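Long-range contacts in glycoside hydrolase YxiA (Bacillus licheniformis, PDB 3LV4), which probably hydrolyses alpha-1,5-linked L-arabinan as a calcium-binding glycoside hydrolase of family 43: residues A[163-168]-A[199-204]; A[138-143]-A[195-200]; A[215-220]-A[229-234]; A[189-194]-A[250-255]. All coordinates share one frame; numbering follows the deposited sequence.

Contact 1: A[163-168]-A[199-204]; sequences YGSYSG and RIEGAY. With ACT (acetate ion), chain H.
The contact holds Glu-201, the predicted proton donor of the active site, which Ser-165 and Tyr-166 of the facing loop touch. Ser-165 OG donates to Glu-201 OE1 at 2.6 Å, on the anti lone pair of that oxygen. Glu-201 CG sits between its backbone N and carbonyl carbon (chi1 67°), and the chain is extended beyond CG, which brings OE1 to the serine hydroxyl. The other oxygen, OE2, takes a bond from water 3, which also meets Tyr-166 OH. OE2 is bonded to Tyr-229 OH as well, and Asp-148, the predicted pKa modulator, touches the side chain. Tyr-166 lies alongside Arg-199, both pointing the same way. Arg-199 CA stands over one ring face, 3.8 Å from the ring centroid, a CH-pi contact. Tyr-166 N donates to Ile-200 O at 2.9 Å, a nearly straight bond of 169°. The guanidinium of Arg-199 forms a salt bridge with Asp-264, and water 4 links its NH1 to Tyr-166 OH. An alanine in place of Tyr-166 would probably leave waters 3 and 4 without their shared hydroxyl and uncover Arg-199 CA. The hydroxyls of Ser-165 and Tyr-229, with water 3, probably hold the Glu-201 carboxylate in one orientation.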
loop_
_atom_site.group_PDB
_atom_site.type_symbol
_atom_site.label_atom_id
_atom_site.label_comp_id
_atom_site.label_asym_id
_atom_site.label_seq_id
_atom_site.Cartn_x
_atom_site.Cartn_y
_atom_site.Cartn_z
ATOM N N TYR A 163 5.979 -9.497 -6.071
ATOM C CA TYR A 163 6.637 -8.390 -6.765
ATOM C C TYR A 163 5.962 -8.113 -8.104
ATOM O O TYR A 163 5.064 -8.855 -8.522
ATOM C CB TYR A 163 8.127 -8.711 -6.987
ATOM C CG TYR A 163 8.335 -9.767 -8.047
ATOM C CD1 TYR A 163 8.090 -11.111 -7.772
ATOM C CD2 TYR A 163 8.745 -9.420 -9.328
ATOM C CE1 TYR A 163 8.252 -12.084 -8.753
ATOM C CE2 TYR A 163 8.907 -10.378 -10.305
ATOM C CZ TYR A 163 8.669 -11.707 -10.013
ATOM O OH TYR A 163 8.837 -12.653 -10.989
ATOM N N GLY A 164 6.407 -7.057 -8.782
ATOM C CA GLY A 164 5.917 -6.734 -10.108
ATOM C C GLY A 164 5.381 -5.314 -10.208
ATOM O O GLY A 164 5.045 -4.685 -9.202
ATOM N N SER A 165 5.319 -4.807 -11.435
ATOM C CA SER A 165 4.705 -3.521 -11.716
ATOM C C SER A 165 4.300 -3.503 -13.173
ATOM O O SER A 165 5.149 -3.679 -14.050
ATOM C CB SER A 165 5.690 -2.378 -11.511
ATOM O OG SER A 165 5.166 -1.205 -12.120
ATOM N N TYR A 166 3.014 -3.274 -13.427
ATOM C CA TYR A 166 2.499 -3.180 -14.791
ATOM C C TYR A 166 2.932 -4.428 -15.556
ATOM O O TYR A 166 2.913 -5.525 -15.007
ATOM C CB TYR A 166 3.019 -1.920 -15.498
ATOM C CG TYR A 166 2.494 -0.581 -14.986
ATOM C CD1 TYR A 166 2.255 -0.353 -13.630
ATOM C CD2 TYR A 166 2.281 0.478 -15.871
ATOM C CE1 TYR A 166 1.789 0.890 -13.177
ATOM C CE2 TYR A 166 1.823 1.713 -15.429
ATOM C CZ TYR A 166 1.581 1.917 -14.084
ATOM O OH TYR A 166 1.135 3.163 -13.666
ATOM N N SER A 167 3.351 -4.264 -16.811
ATOM C CA SER A 167 3.770 -5.411 -17.633
ATOM C C SER A 167 2.875 -6.647 -17.447
ATOM O O SER A 167 1.647 -6.549 -17.542
ATOM C CB SER A 167 5.245 -5.749 -17.371
ATOM O OG SER A 167 6.087 -4.699 -17.837
ATOM N N GLY A 168 3.482 -7.800 -17.159
ATOM C CA GLY A 168 2.750 -9.057 -17.152
ATOM C C GLY A 168 1.981 -9.352 -15.881
ATOM O O GLY A 168 1.242 -10.346 -15.814
ATOM N N ARG A 199 -2.279 -1.249 -15.028
ATOM C CA ARG A 199 -1.638 -0.318 -14.110
ATOM C C ARG A 199 -1.849 -0.811 -12.689
ATOM O O ARG A 199 -2.708 -0.306 -11.965
ATOM C CB ARG A 199 -2.147 1.109 -14.319
ATOM C CG ARG A 199 -1.817 1.624 -15.729
ATOM C CD ARG A 199 -1.620 3.139 -15.767
ATOM N NE ARG A 199 -2.860 3.850 -15.469
ATOM C CZ ARG A 199 -2.926 5.159 -15.244
ATOM N NH1 ARG A 199 -1.819 5.895 -15.274
ATOM N NH2 ARG A 199 -4.095 5.730 -14.987
ATOM N N ILE A 200 -1.066 -1.824 -12.324
ATOM C CA ILE A 200 -1.105 -2.434 -11.000
ATOM C C ILE A 200 0.332 -2.678 -10.561
ATOM O O ILE A 200 1.109 -3.286 -11.296
ATOM C CB ILE A 200 -1.854 -3.784 -11.015
ATOM C CG1 ILE A 200 -3.235 -3.626 -11.670
ATOM C CG2 ILE A 200 -1.965 -4.343 -9.592
ATOM C CD1 ILE A 200 -4.051 -4.917 -11.762
ATOM N N GLU A 201 0.689 -2.193 -9.374
ATOM C CA GLU A 201 2.058 -2.334 -8.873
ATOM C C GLU A 201 2.063 -2.199 -7.356
ATOM O O GLU A 201 1.003 -2.043 -6.745
ATOM C CB GLU A 201 2.976 -1.277 -9.506
ATOM C CG GLU A 201 2.667 0.163 -9.085
ATOM C CD GLU A 201 3.521 1.190 -9.821
ATOM O OE1 GLU A 201 4.320 0.794 -10.702
ATOM O OE2 GLU A 201 3.387 2.399 -9.521
ATOM N N GLY A 202 3.244 -2.279 -6.741
ATOM C CA GLY A 202 3.351 -2.038 -5.311
ATOM C C GLY A 202 2.618 -3.039 -4.435
ATOM O O GLY A 202 1.968 -2.653 -3.455
ATOM N N ALA A 203 2.722 -4.324 -4.778
ATOM C CA ALA A 203 2.131 -5.388 -3.969
ATOM C C ALA A 203 2.680 -5.424 -2.539
ATOM O O ALA A 203 3.863 -5.164 -2.296
ATOM C CB ALA A 203 2.344 -6.746 -4.639
ATOM N N TYR A 204 1.819 -5.761 -1.592
ATOM C CA TYR A 204 2.255 -5.935 -0.219
ATOM C C TYR A 204 1.299 -6.903 0.466
ATOM O O TYR A 204 0.086 -6.710 0.407
ATOM C CB TYR A 204 2.280 -4.590 0.525
ATOM C CG TYR A 204 3.152 -4.649 1.757
ATOM C CD1 TYR A 204 2.638 -5.060 2.978
ATOM C CD2 TYR A 204 4.507 -4.332 1.685
ATOM C CE1 TYR A 204 3.440 -5.138 4.098
ATOM C CE2 TYR A 204 5.319 -4.413 2.798
ATOM C CZ TYR A 204 4.781 -4.816 4.003
ATOM O OH TYR A 204 5.594 -4.898 5.113
HETATM C C ACT H . 5.194 -1.370 -18.506
HETATM O O ACT H . 4.047 -1.906 -18.541
HETATM O OXT ACT H . 5.947 -1.657 -17.530
HETATM C CH3 ACT H . 5.641 -0.428 -19.587
HETATM O O HOH W 1 4.657 -5.355 -6.507
HETATM O O HOH W 2 0.868 -5.466 -13.123
HETATM O O HOH W 3 2.728 4.217 -11.445
HETATM O O HOH W 4 1.175 5.251 -15.872
#

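Contact 2: A[138-143]-A[195-200]; sequences YDATKH and GNHSRI
Ala-140 and Thr-141 meet the side chains of Asn-196 and His-197 where two loops come together. The His-197 ring lies against the turn of the first loop, with Ala-140 O over one ring face, 3.8 Å above the plane and offset toward the rim. The Ala-140 methyl also touches this ring. Thr-141 CG2 approaches the ring obliquely. On Asn-196 the side chain bends back toward Thr-141, and its OD1 packs 3.6 Å from Thr-141 CB. The amide's ND2 bonds to Gly-256 O. One backbone bond joins the loops: Asn-196 N donates to Thr-141 O at 3.0 Å, almost perfectly straight at 179°. The Thr-141 hydroxyl turns the other way. With OG1 between the backbone N and the carbonyl carbon (chi1 66°), it reaches Asp-139 OD1 at 2.8 Å. Thr-141 N binds the same oxygen, from the same face of the carboxylate. A glycine at Thr-141 would probably leave Asp-139 OD1 with the backbone N alone of these two donors and open a gap beside His-197 and Asn-196. The bond from Thr-141 N to Asp-139 OD1 makes an Asx turn, a motif that here shapes the 138-143 loop facing 195-200.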
loop_
_atom_site.group_PDB
_atom_site.type_symbol
_atom_site.label_atom_id
_atom_site.label_comp_id
_atom_site.label_asym_id
_atom_site.label_seq_id
_atom_site.Cartn_x
_atom_site.Cartn_y
_atom_site.Cartn_z
ATOM N N TYR A 138 11.277 -13.164 -23.539
ATOM C CA TYR A 138 10.658 -12.159 -22.688
ATOM C C TYR A 138 9.517 -11.441 -23.419
ATOM O O TYR A 138 9.674 -10.989 -24.559
ATOM C CB TYR A 138 11.676 -11.147 -22.140
ATOM C CG TYR A 138 11.001 -10.193 -21.191
ATOM C CD1 TYR A 138 10.835 -10.523 -19.858
ATOM C CD2 TYR A 138 10.486 -8.986 -21.645
ATOM C CE1 TYR A 138 10.192 -9.663 -18.988
ATOM C CE2 TYR A 138 9.837 -8.124 -20.796
ATOM C CZ TYR A 138 9.684 -8.461 -19.473
ATOM O OH TYR A 138 9.021 -7.585 -18.647
ATOM N N ASP A 139 8.370 -11.355 -22.754
ATOM C CA ASP A 139 7.171 -10.762 -23.326
ATOM C C ASP A 139 6.444 -10.022 -22.204
ATOM O O ASP A 139 5.858 -10.642 -21.310
ATOM C CB ASP A 139 6.286 -11.872 -23.912
ATOM C CG ASP A 139 4.971 -11.349 -24.489
ATOM O OD1 ASP A 139 4.630 -10.168 -24.269
ATOM O OD2 ASP A 139 4.271 -12.137 -25.159
ATOM N N ALA A 140 6.499 -8.696 -22.242
ATOM C CA ALA A 140 5.979 -7.887 -21.139
ATOM C C ALA A 140 4.455 -7.944 -20.977
ATOM O O ALA A 140 3.922 -7.428 -19.993
ATOM C CB ALA A 140 6.460 -6.435 -21.265
ATOM N N THR A 141 3.747 -8.546 -21.932
ATOM C CA THR A 141 2.313 -8.769 -21.730
ATOM C C THR A 141 2.066 -9.917 -20.756
ATOM O O THR A 141 0.992 -10.000 -20.164
ATOM C CB THR A 141 1.529 -9.061 -23.036
ATOM O OG1 THR A 141 1.955 -10.315 -23.594
ATOM C CG2 THR A 141 1.712 -7.936 -24.049
ATOM N N LYS A 142 3.055 -10.799 -20.585
ATOM C CA LYS A 142 2.858 -11.992 -19.751
ATOM C C LYS A 142 3.916 -12.172 -18.660
ATOM O O LYS A 142 3.696 -12.909 -17.690
ATOM C CB LYS A 142 2.783 -13.257 -20.617
ATOM C CG LYS A 142 4.037 -13.543 -21.425
ATOM C CD LYS A 142 3.983 -14.936 -22.038
ATOM C CE LYS A 142 5.316 -15.315 -22.675
ATOM N NZ LYS A 142 5.466 -16.790 -22.925
ATOM N N HIS A 143 5.059 -11.508 -18.831
ATOM C CA HIS A 143 6.129 -11.538 -17.844
ATOM C C HIS A 143 6.164 -10.248 -17.046
ATOM O O HIS A 143 5.826 -9.188 -17.556
ATOM C CB HIS A 143 7.494 -11.762 -18.514
ATOM C CG HIS A 143 7.613 -13.083 -19.207
ATOM N ND1 HIS A 143 8.109 -13.216 -20.488
ATOM C CD2 HIS A 143 7.279 -14.332 -18.803
ATOM C CE1 HIS A 143 8.083 -14.486 -20.839
ATOM N NE2 HIS A 143 7.585 -15.186 -19.830
ATOM N N GLY A 195 -1.585 -8.571 -16.143
ATOM C CA GLY A 195 -1.304 -9.011 -17.495
ATOM C C GLY A 195 -1.621 -7.879 -18.447
ATOM O O GLY A 195 -2.390 -6.984 -18.109
ATOM N N ASN A 196 -1.015 -7.905 -19.628
ATOM C CA ASN A 196 -1.327 -6.934 -20.671
ATOM C C ASN A 196 -1.142 -5.480 -20.241
ATOM O O ASN A 196 -1.933 -4.617 -20.607
ATOM C CB ASN A 196 -2.753 -7.153 -21.187
ATOM C CG ASN A 196 -2.933 -8.513 -21.827
ATOM O OD1 ASN A 196 -1.981 -9.077 -22.383
ATOM N ND2 ASN A 196 -4.148 -9.057 -21.749
ATOM N N HIS A 197 -0.081 -5.213 -19.484
ATOM C CA HIS A 197 0.269 -3.849 -19.112
ATOM C C HIS A 197 -0.846 -3.143 -18.321
ATOM O O HIS A 197 -1.202 -1.998 -18.612
ATOM C CB HIS A 197 0.664 -3.041 -20.361
ATOM C CG HIS A 197 1.908 -3.537 -21.032
ATOM N ND1 HIS A 197 1.885 -4.340 -22.155
ATOM C CD2 HIS A 197 3.214 -3.332 -20.746
ATOM C CE1 HIS A 197 3.121 -4.613 -22.527
ATOM N NE2 HIS A 197 3.949 -4.009 -21.690
ATOM N N SER A 198 -1.378 -3.836 -17.316
ATOM C CA SER A 198 -2.350 -3.255 -16.391
ATOM C C SER A 198 -1.631 -2.337 -15.420
ATOM O O SER A 198 -0.514 -2.632 -14.994
ATOM C CB SER A 198 -3.007 -4.351 -15.558
ATOM O OG SER A 198 -3.583 -5.345 -16.375
ATOM N N ARG A 199 -2.279 -1.249 -15.028
ATOM C CA ARG A 199 -1.638 -0.318 -14.110
ATOM C C ARG A 199 -1.849 -0.811 -12.689
ATOM O O ARG A 199 -2.708 -0.306 -11.965
ATOM C CB ARG A 199 -2.147 1.109 -14.319
ATOM C CG ARG A 199 -1.817 1.624 -15.729
ATOM C CD ARG A 199 -1.620 3.139 -15.767
ATOM N NE ARG A 199 -2.860 3.850 -15.469
ATOM C CZ ARG A 199 -2.926 5.159 -15.244
ATOM N NH1 ARG A 199 -1.819 5.895 -15.274
ATOM N NH2 ARG A 199 -4.095 5.730 -14.987
ATOM N N ILE A 200 -1.066 -1.824 -12.324
ATOM C CA ILE A 200 -1.105 -2.434 -11.000
ATOM C C ILE A 200 0.332 -2.678 -10.561
ATOM O O ILE A 200 1.109 -3.286 -11.296
ATOM C CB ILE A 200 -1.854 -3.784 -11.015
ATOM C CG1 ILE A 200 -3.235 -3.626 -11.670
ATOM C CG2 ILE A 200 -1.965 -4.343 -9.592
ATOM C CD1 ILE A 200 -4.051 -4.917 -11.762
#

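Contact 3: A[215-220]-A[229-234]; sequences YLYMSF and YNIRVA
Tyr-229 lies just before the strand, its ring against Ser-219: CB of the serine stands over one ring face, 3.9 Å from the centroid. Asn-230 begins the pairing with two backbone bonds to Phe-220, the shorter from Phe-220 N to Asn-230 O at 2.8 Å. Its OD1 accepts from Arg-232 NE, also at 2.8 Å, in the guanidinium plane. Ile-231 CG2 reaches the edge of the Tyr-217 ring. The two strands, 213-220 and 230-236, form an antiparallel beta hairpin. Arg-232 pairs with Met-218 through two backbone bonds. Its extended side chain crosses Phe-220 at about a right angle, with CD 3.5 Å from the ring centroid and the guanidinium plane only 4° from that of the ring. Carbonyls of Tyr-270, Glu-268 and Lys-364 also bond this group. Val-233 has CG2 anti to its backbone N, which sets this methyl over the centre of the Tyr-217 ring at 3.9 Å. Ala-234 exchanges backbone bonds with Leu-216, and its methyl meets selenomethionine Met-218 CE at 3.9 Å.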
loop_
_atom_site.group_PDB
_atom_site.type_symbol
_atom_site.label_atom_id
_atom_site.label_comp_id
_atom_site.label_asym_id
_atom_site.label_seq_id
_atom_site.Cartn_x
_atom_site.Cartn_y
_atom_site.Cartn_z
ATOM N N TYR A 215 -3.853 -10.423 3.380
ATOM C CA TYR A 215 -4.352 -9.320 2.561
ATOM C C TYR A 215 -3.325 -8.865 1.544
ATOM O O TYR A 215 -2.211 -8.468 1.899
ATOM C CB TYR A 215 -4.800 -8.144 3.436
ATOM C CG TYR A 215 -5.920 -8.541 4.356
ATOM C CD1 TYR A 215 -7.248 -8.397 3.970
ATOM C CD2 TYR A 215 -5.652 -9.101 5.602
ATOM C CE1 TYR A 215 -8.281 -8.788 4.809
ATOM C CE2 TYR A 215 -6.677 -9.498 6.444
ATOM C CZ TYR A 215 -7.985 -9.336 6.045
ATOM O OH TYR A 215 -8.995 -9.731 6.886
ATOM N N LEU A 216 -3.715 -8.935 0.274
ATOM C CA LEU A 216 -2.883 -8.438 -0.813
ATOM C C LEU A 216 -3.233 -6.982 -1.086
ATOM O O LEU A 216 -4.274 -6.687 -1.682
ATOM C CB LEU A 216 -3.100 -9.275 -2.070
ATOM C CG LEU A 216 -2.454 -8.779 -3.366
ATOM C CD1 LEU A 216 -0.923 -8.754 -3.235
ATOM C CD2 LEU A 216 -2.891 -9.681 -4.519
ATOM N N TYR A 217 -2.375 -6.078 -0.617
ATOM C CA TYR A 217 -2.487 -4.668 -0.948
ATOM C C TYR A 217 -1.780 -4.425 -2.268
ATOM O O TYR A 217 -0.809 -5.110 -2.597
ATOM C CB TYR A 217 -1.864 -3.796 0.149
ATOM C CG TYR A 217 -2.624 -3.850 1.449
ATOM C CD1 TYR A 217 -2.331 -4.811 2.410
ATOM C CD2 TYR A 217 -3.644 -2.946 1.714
ATOM C CE1 TYR A 217 -3.025 -4.857 3.603
ATOM C CE2 TYR A 217 -4.346 -2.986 2.898
ATOM C CZ TYR A 217 -4.038 -3.943 3.836
ATOM O OH TYR A 217 -4.740 -3.979 5.010
HETATM N N MSE A 218 -2.281 -3.457 -3.027
HETATM C CA MSE A 218 -1.688 -3.102 -4.301
HETATM C C MSE A 218 -2.148 -1.715 -4.702
HETATM O O MSE A 218 -3.133 -1.195 -4.169
HETATM C CB MSE A 218 -2.069 -4.125 -5.371
HETATM C CG MSE A 218 -3.527 -4.435 -5.409
HETATM SE SE MSE A 218 -3.887 -6.157 -6.273
HETATM C CE MSE A 218 -5.643 -6.471 -5.453
ATOM N N SER A 219 -1.417 -1.101 -5.620
ATOM C CA SER A 219 -1.779 0.223 -6.105
ATOM C C SER A 219 -2.240 0.120 -7.544
ATOM O O SER A 219 -1.563 -0.488 -8.377
ATOM C CB SER A 219 -0.598 1.195 -5.970
ATOM O OG SER A 219 -0.317 1.418 -4.597
ATOM N N PHE A 220 -3.415 0.680 -7.814
ATOM C CA PHE A 220 -3.963 0.731 -9.169
ATOM C C PHE A 220 -3.716 2.132 -9.741
ATOM O O PHE A 220 -3.700 3.125 -9.001
ATOM C CB PHE A 220 -5.474 0.473 -9.149
ATOM C CG PHE A 220 -5.872 -0.987 -9.157
ATOM C CD1 PHE A 220 -5.163 -1.935 -8.435
ATOM C CD2 PHE A 220 -7.007 -1.393 -9.856
ATOM C CE1 PHE A 220 -5.564 -3.272 -8.429
ATOM C CE2 PHE A 220 -7.413 -2.723 -9.857
ATOM C CZ PHE A 220 -6.684 -3.667 -9.144
ATOM N N TYR A 229 -3.655 7.226 -8.724
ATOM C CA TYR A 229 -3.113 6.165 -7.865
ATOM C C TYR A 229 -4.085 5.899 -6.737
ATOM O O TYR A 229 -4.551 6.836 -6.082
ATOM C CB TYR A 229 -1.811 6.634 -7.231
ATOM C CG TYR A 229 -0.659 5.656 -7.206
ATOM C CD1 TYR A 229 -0.499 4.674 -8.188
ATOM C CD2 TYR A 229 0.316 5.759 -6.221
ATOM C CE1 TYR A 229 0.601 3.805 -8.157
ATOM C CE2 TYR A 229 1.401 4.911 -6.189
ATOM C CZ TYR A 229 1.547 3.941 -7.151
ATOM O OH TYR A 229 2.656 3.128 -7.083
ATOM N N ASN A 230 -4.388 4.631 -6.499
ATOM C CA ASN A 230 -5.259 4.277 -5.391
ATOM C C ASN A 230 -4.944 2.894 -4.850
ATOM O O ASN A 230 -4.663 1.963 -5.611
ATOM C CB ASN A 230 -6.751 4.424 -5.769
ATOM C CG ASN A 230 -7.177 3.485 -6.881
ATOM O OD1 ASN A 230 -7.944 2.544 -6.653
ATOM N ND2 ASN A 230 -6.695 3.737 -8.096
ATOM N N ILE A 231 -4.980 2.778 -3.528
ATOM C CA ILE A 231 -4.680 1.524 -2.849
ATOM C C ILE A 231 -5.904 0.626 -2.852
ATOM O O ILE A 231 -7.006 1.060 -2.512
ATOM C CB ILE A 231 -4.219 1.767 -1.395
ATOM C CG1 ILE A 231 -2.864 2.487 -1.390
ATOM C CG2 ILE A 231 -4.138 0.444 -0.627
ATOM C CD1 ILE A 231 -2.488 3.121 -0.048
ATOM N N ARG A 232 -5.707 -0.622 -3.257
ATOM C CA ARG A 232 -6.776 -1.604 -3.255
ATOM C C ARG A 232 -6.296 -2.835 -2.516
ATOM O O ARG A 232 -5.088 -3.037 -2.329
ATOM C CB ARG A 232 -7.196 -1.973 -4.681
ATOM C CG ARG A 232 -7.607 -0.773 -5.524
ATOM C CD ARG A 232 -8.541 -1.132 -6.679
ATOM N NE ARG A 232 -8.977 0.084 -7.365
ATOM C CZ ARG A 232 -9.996 0.156 -8.218
ATOM N NH1 ARG A 232 -10.685 -0.939 -8.533
ATOM N NH2 ARG A 232 -10.312 1.326 -8.772
ATOM N N VAL A 233 -7.240 -3.666 -2.095
ATOM C CA VAL A 233 -6.886 -4.855 -1.339
ATOM C C VAL A 233 -7.753 -6.036 -1.774
ATOM O O VAL A 233 -8.882 -5.858 -2.268
ATOM C CB VAL A 233 -7.003 -4.587 0.183
ATOM C CG1 VAL A 233 -8.475 -4.375 0.590
ATOM C CG2 VAL A 233 -6.335 -5.703 0.996
ATOM N N ALA A 234 -7.195 -7.236 -1.624
ATOM C CA ALA A 234 -7.896 -8.481 -1.880
ATOM C C ALA A 234 -7.430 -9.438 -0.794
ATOM O O ALA A 234 -6.479 -9.129 -0.069
ATOM C CB ALA A 234 -7.539 -9.018 -3.270
#

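Contact 4: A[189-194]-A[250-255]; sequences GKKLIG and AMIDVR
Gly-194 N donates to Val-254 O at 2.9 Å where the end of strand 190-193 meets the short 3-10 turn 251-253. The bond lies nearly along the C=O direction but is bent at the hydrogen (132°). Ile-193 CG1 is anti to the backbone N (chi1 -178°), which lays the side chain along Met-251, both pointing the same way. CG1 comes 3.2 Å from Met-251 O, and CD1 packs 4.0 Å from Met-251 CB. Val-254 CB meets CG1 of the same isoleucine at 3.9 Å. Ile-252 turns its CD1 back onto Lys-191, 3.1 Å from Lys-191 O and against CB, CG and CE. The lysine bends at chi3, and its NZ donates to Gly-194 O at 2.9 Å. Water 5 also donates to Gly-194 O, and to Ile-252 O at 2.6 Å, while it accepts from Arg-255 NH1. Lys-191 NZ and Arg-255 NH1 are like charges 4.7 Å apart, and the nearby carbonyl oxygens may ease their repulsion. Met-218 of strand 213-220 touches both Ile-193 and Met-251. Strand 190-193 is an outermost strand of a four-stranded antiparallel sheet, consistent with one blade of the five-bladed beta-propeller of family 43, packed here against the loop before helix 264-267.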
loop_
_atom_site.group_PDB
_atom_site.type_symbol
_atom_site.label_atom_id
_atom_site.label_comp_id
_atom_site.label_asym_id
_atom_site.label_seq_id
_atom_site.Cartn_x
_atom_site.Cartn_y
_atom_site.Cartn_z
ATOM N N GLY A 189 7.764 -17.257 -11.143
ATOM C CA GLY A 189 6.837 -17.618 -10.082
ATOM C C GLY A 189 5.388 -17.673 -10.526
ATOM O O GLY A 189 5.094 -17.848 -11.713
ATOM N N LYS A 190 4.477 -17.528 -9.566
ATOM C CA LYS A 190 3.051 -17.709 -9.815
ATOM C C LYS A 190 2.357 -16.355 -9.881
ATOM O O LYS A 190 2.576 -15.498 -9.016
ATOM C CB LYS A 190 2.437 -18.556 -8.693
ATOM C CG LYS A 190 0.922 -18.616 -8.693
ATOM C CD LYS A 190 0.370 -19.278 -7.421
ATOM C CE LYS A 190 -1.094 -19.655 -7.617
ATOM N NZ LYS A 190 -1.697 -20.275 -6.393
ATOM N N LYS A 191 1.535 -16.148 -10.907
ATOM C CA LYS A 191 0.829 -14.878 -11.044
ATOM C C LYS A 191 -0.340 -14.793 -10.057
ATOM O O LYS A 191 -1.046 -15.779 -9.844
ATOM C CB LYS A 191 0.341 -14.667 -12.486
ATOM C CG LYS A 191 -0.250 -13.274 -12.720
ATOM C CD LYS A 191 -0.444 -12.944 -14.196
ATOM C CE LYS A 191 -1.643 -13.671 -14.790
ATOM N NZ LYS A 191 -1.973 -13.197 -16.172
ATOM N N LEU A 192 -0.517 -13.620 -9.451
ATOM C CA LEU A 192 -1.638 -13.349 -8.550
ATOM C C LEU A 192 -2.706 -12.458 -9.190
ATOM O O LEU A 192 -3.892 -12.543 -8.841
ATOM C CB LEU A 192 -1.130 -12.678 -7.265
ATOM C CG LEU A 192 -0.144 -13.492 -6.422
ATOM C CD1 LEU A 192 0.198 -12.738 -5.138
ATOM C CD2 LEU A 192 -0.706 -14.888 -6.118
ATOM N N ILE A 193 -2.277 -11.599 -10.114
ATOM C CA ILE A 193 -3.162 -10.641 -10.776
ATOM C C ILE A 193 -2.411 -9.955 -11.919
ATOM O O ILE A 193 -1.185 -9.876 -11.899
ATOM C CB ILE A 193 -3.698 -9.583 -9.772
ATOM C CG1 ILE A 193 -4.665 -8.607 -10.449
ATOM C CG2 ILE A 193 -2.553 -8.817 -9.112
ATOM C CD1 ILE A 193 -5.389 -7.703 -9.470
ATOM N N GLY A 194 -3.143 -9.495 -12.931
ATOM C CA GLY A 194 -2.569 -8.644 -13.953
ATOM C C GLY A 194 -2.277 -9.309 -15.286
ATOM O O GLY A 194 -2.656 -10.457 -15.535
ATOM N N ALA A 250 -12.136 -13.177 -8.787
ATOM C CA ALA A 250 -10.794 -13.742 -8.688
ATOM C C ALA A 250 -9.765 -12.770 -9.263
ATOM O O ALA A 250 -9.829 -12.420 -10.440
ATOM C CB ALA A 250 -10.735 -15.061 -9.424
HETATM N N MSE A 251 -8.825 -12.326 -8.434
HETATM C CA MSE A 251 -7.812 -11.385 -8.887
HETATM C C MSE A 251 -6.967 -11.941 -10.039
HETATM O O MSE A 251 -6.483 -11.179 -10.881
HETATM C CB MSE A 251 -6.918 -10.937 -7.721
HETATM C CG MSE A 251 -7.683 -10.195 -6.616
HETATM SE SE MSE A 251 -8.619 -8.562 -7.247
HETATM C CE MSE A 251 -10.344 -9.355 -7.775
ATOM N N ILE A 252 -6.792 -13.260 -10.086
ATOM C CA ILE A 252 -5.952 -13.852 -11.121
ATOM C C ILE A 252 -6.462 -13.536 -12.531
ATOM O O ILE A 252 -5.688 -13.536 -13.500
ATOM C CB ILE A 252 -5.806 -15.390 -10.925
ATOM C CG1 ILE A 252 -4.782 -15.966 -11.904
ATOM C CG2 ILE A 252 -7.157 -16.093 -11.077
ATOM C CD1 ILE A 252 -3.429 -15.351 -11.759
ATOM N N ASP A 253 -7.763 -13.268 -12.640
ATOM C CA ASP A 253 -8.398 -13.014 -13.941
ATOM C C ASP A 253 -8.470 -11.541 -14.339
ATOM O O ASP A 253 -8.939 -11.212 -15.432
ATOM C CB ASP A 253 -9.802 -13.602 -13.966
ATOM C CG ASP A 253 -9.803 -15.102 -13.803
ATOM O OD1 ASP A 253 -8.958 -15.775 -14.431
ATOM O OD2 ASP A 253 -10.643 -15.607 -13.036
ATOM N N VAL A 254 -8.000 -10.666 -13.456
ATOM C CA VAL A 254 -8.057 -9.221 -13.677
ATOM C C VAL A 254 -6.857 -8.746 -14.492
ATOM O O VAL A 254 -5.715 -8.927 -14.080
ATOM C CB VAL A 254 -8.047 -8.474 -12.335
ATOM C CG1 VAL A 254 -8.077 -6.952 -12.543
ATOM C CG2 VAL A 254 -9.216 -8.932 -11.461
ATOM N N ARG A 255 -7.122 -8.142 -15.647
ATOM C CA ARG A 255 -6.072 -7.607 -16.500
ATOM C C ARG A 255 -6.677 -6.764 -17.613
ATOM O O ARG A 255 -7.864 -6.887 -17.923
ATOM C CB ARG A 255 -5.252 -8.738 -17.120
ATOM C CG ARG A 255 -6.062 -9.666 -18.027
ATOM C CD ARG A 255 -5.149 -10.663 -18.704
ATOM N NE ARG A 255 -5.868 -11.592 -19.573
ATOM C CZ ARG A 255 -6.403 -12.735 -19.159
ATOM N NH1 ARG A 255 -6.320 -13.087 -17.878
ATOM N NH2 ARG A 255 -7.029 -13.523 -20.022
HETATM O O HOH W 5 -4.965 -12.058 -15.559
#

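How the contacts relate
From the N terminus, 138-143 comes first, and contact 2 closes a loop from it to 195-200. Contact 1 opens at 163-168 inside that loop and ends on 199-204, so the two share Arg-199 and Ile-200. Contact 4 starts at 189-194, before either has closed, and runs on to 250-255; it crosses both. Contact 3 is the hairpin 215-220 with 229-234, nested inside the loop of contact 4. Strand 200-208 pairs with 213-220, which joins contact 1 to contact 3. Ile-193 CD1 meets Ile-200, Met-218 and Phe-220 between contacts 1, 3 and 4. Together they tie the sheet ending in 190-193 to the next sheet beside the predicted active site.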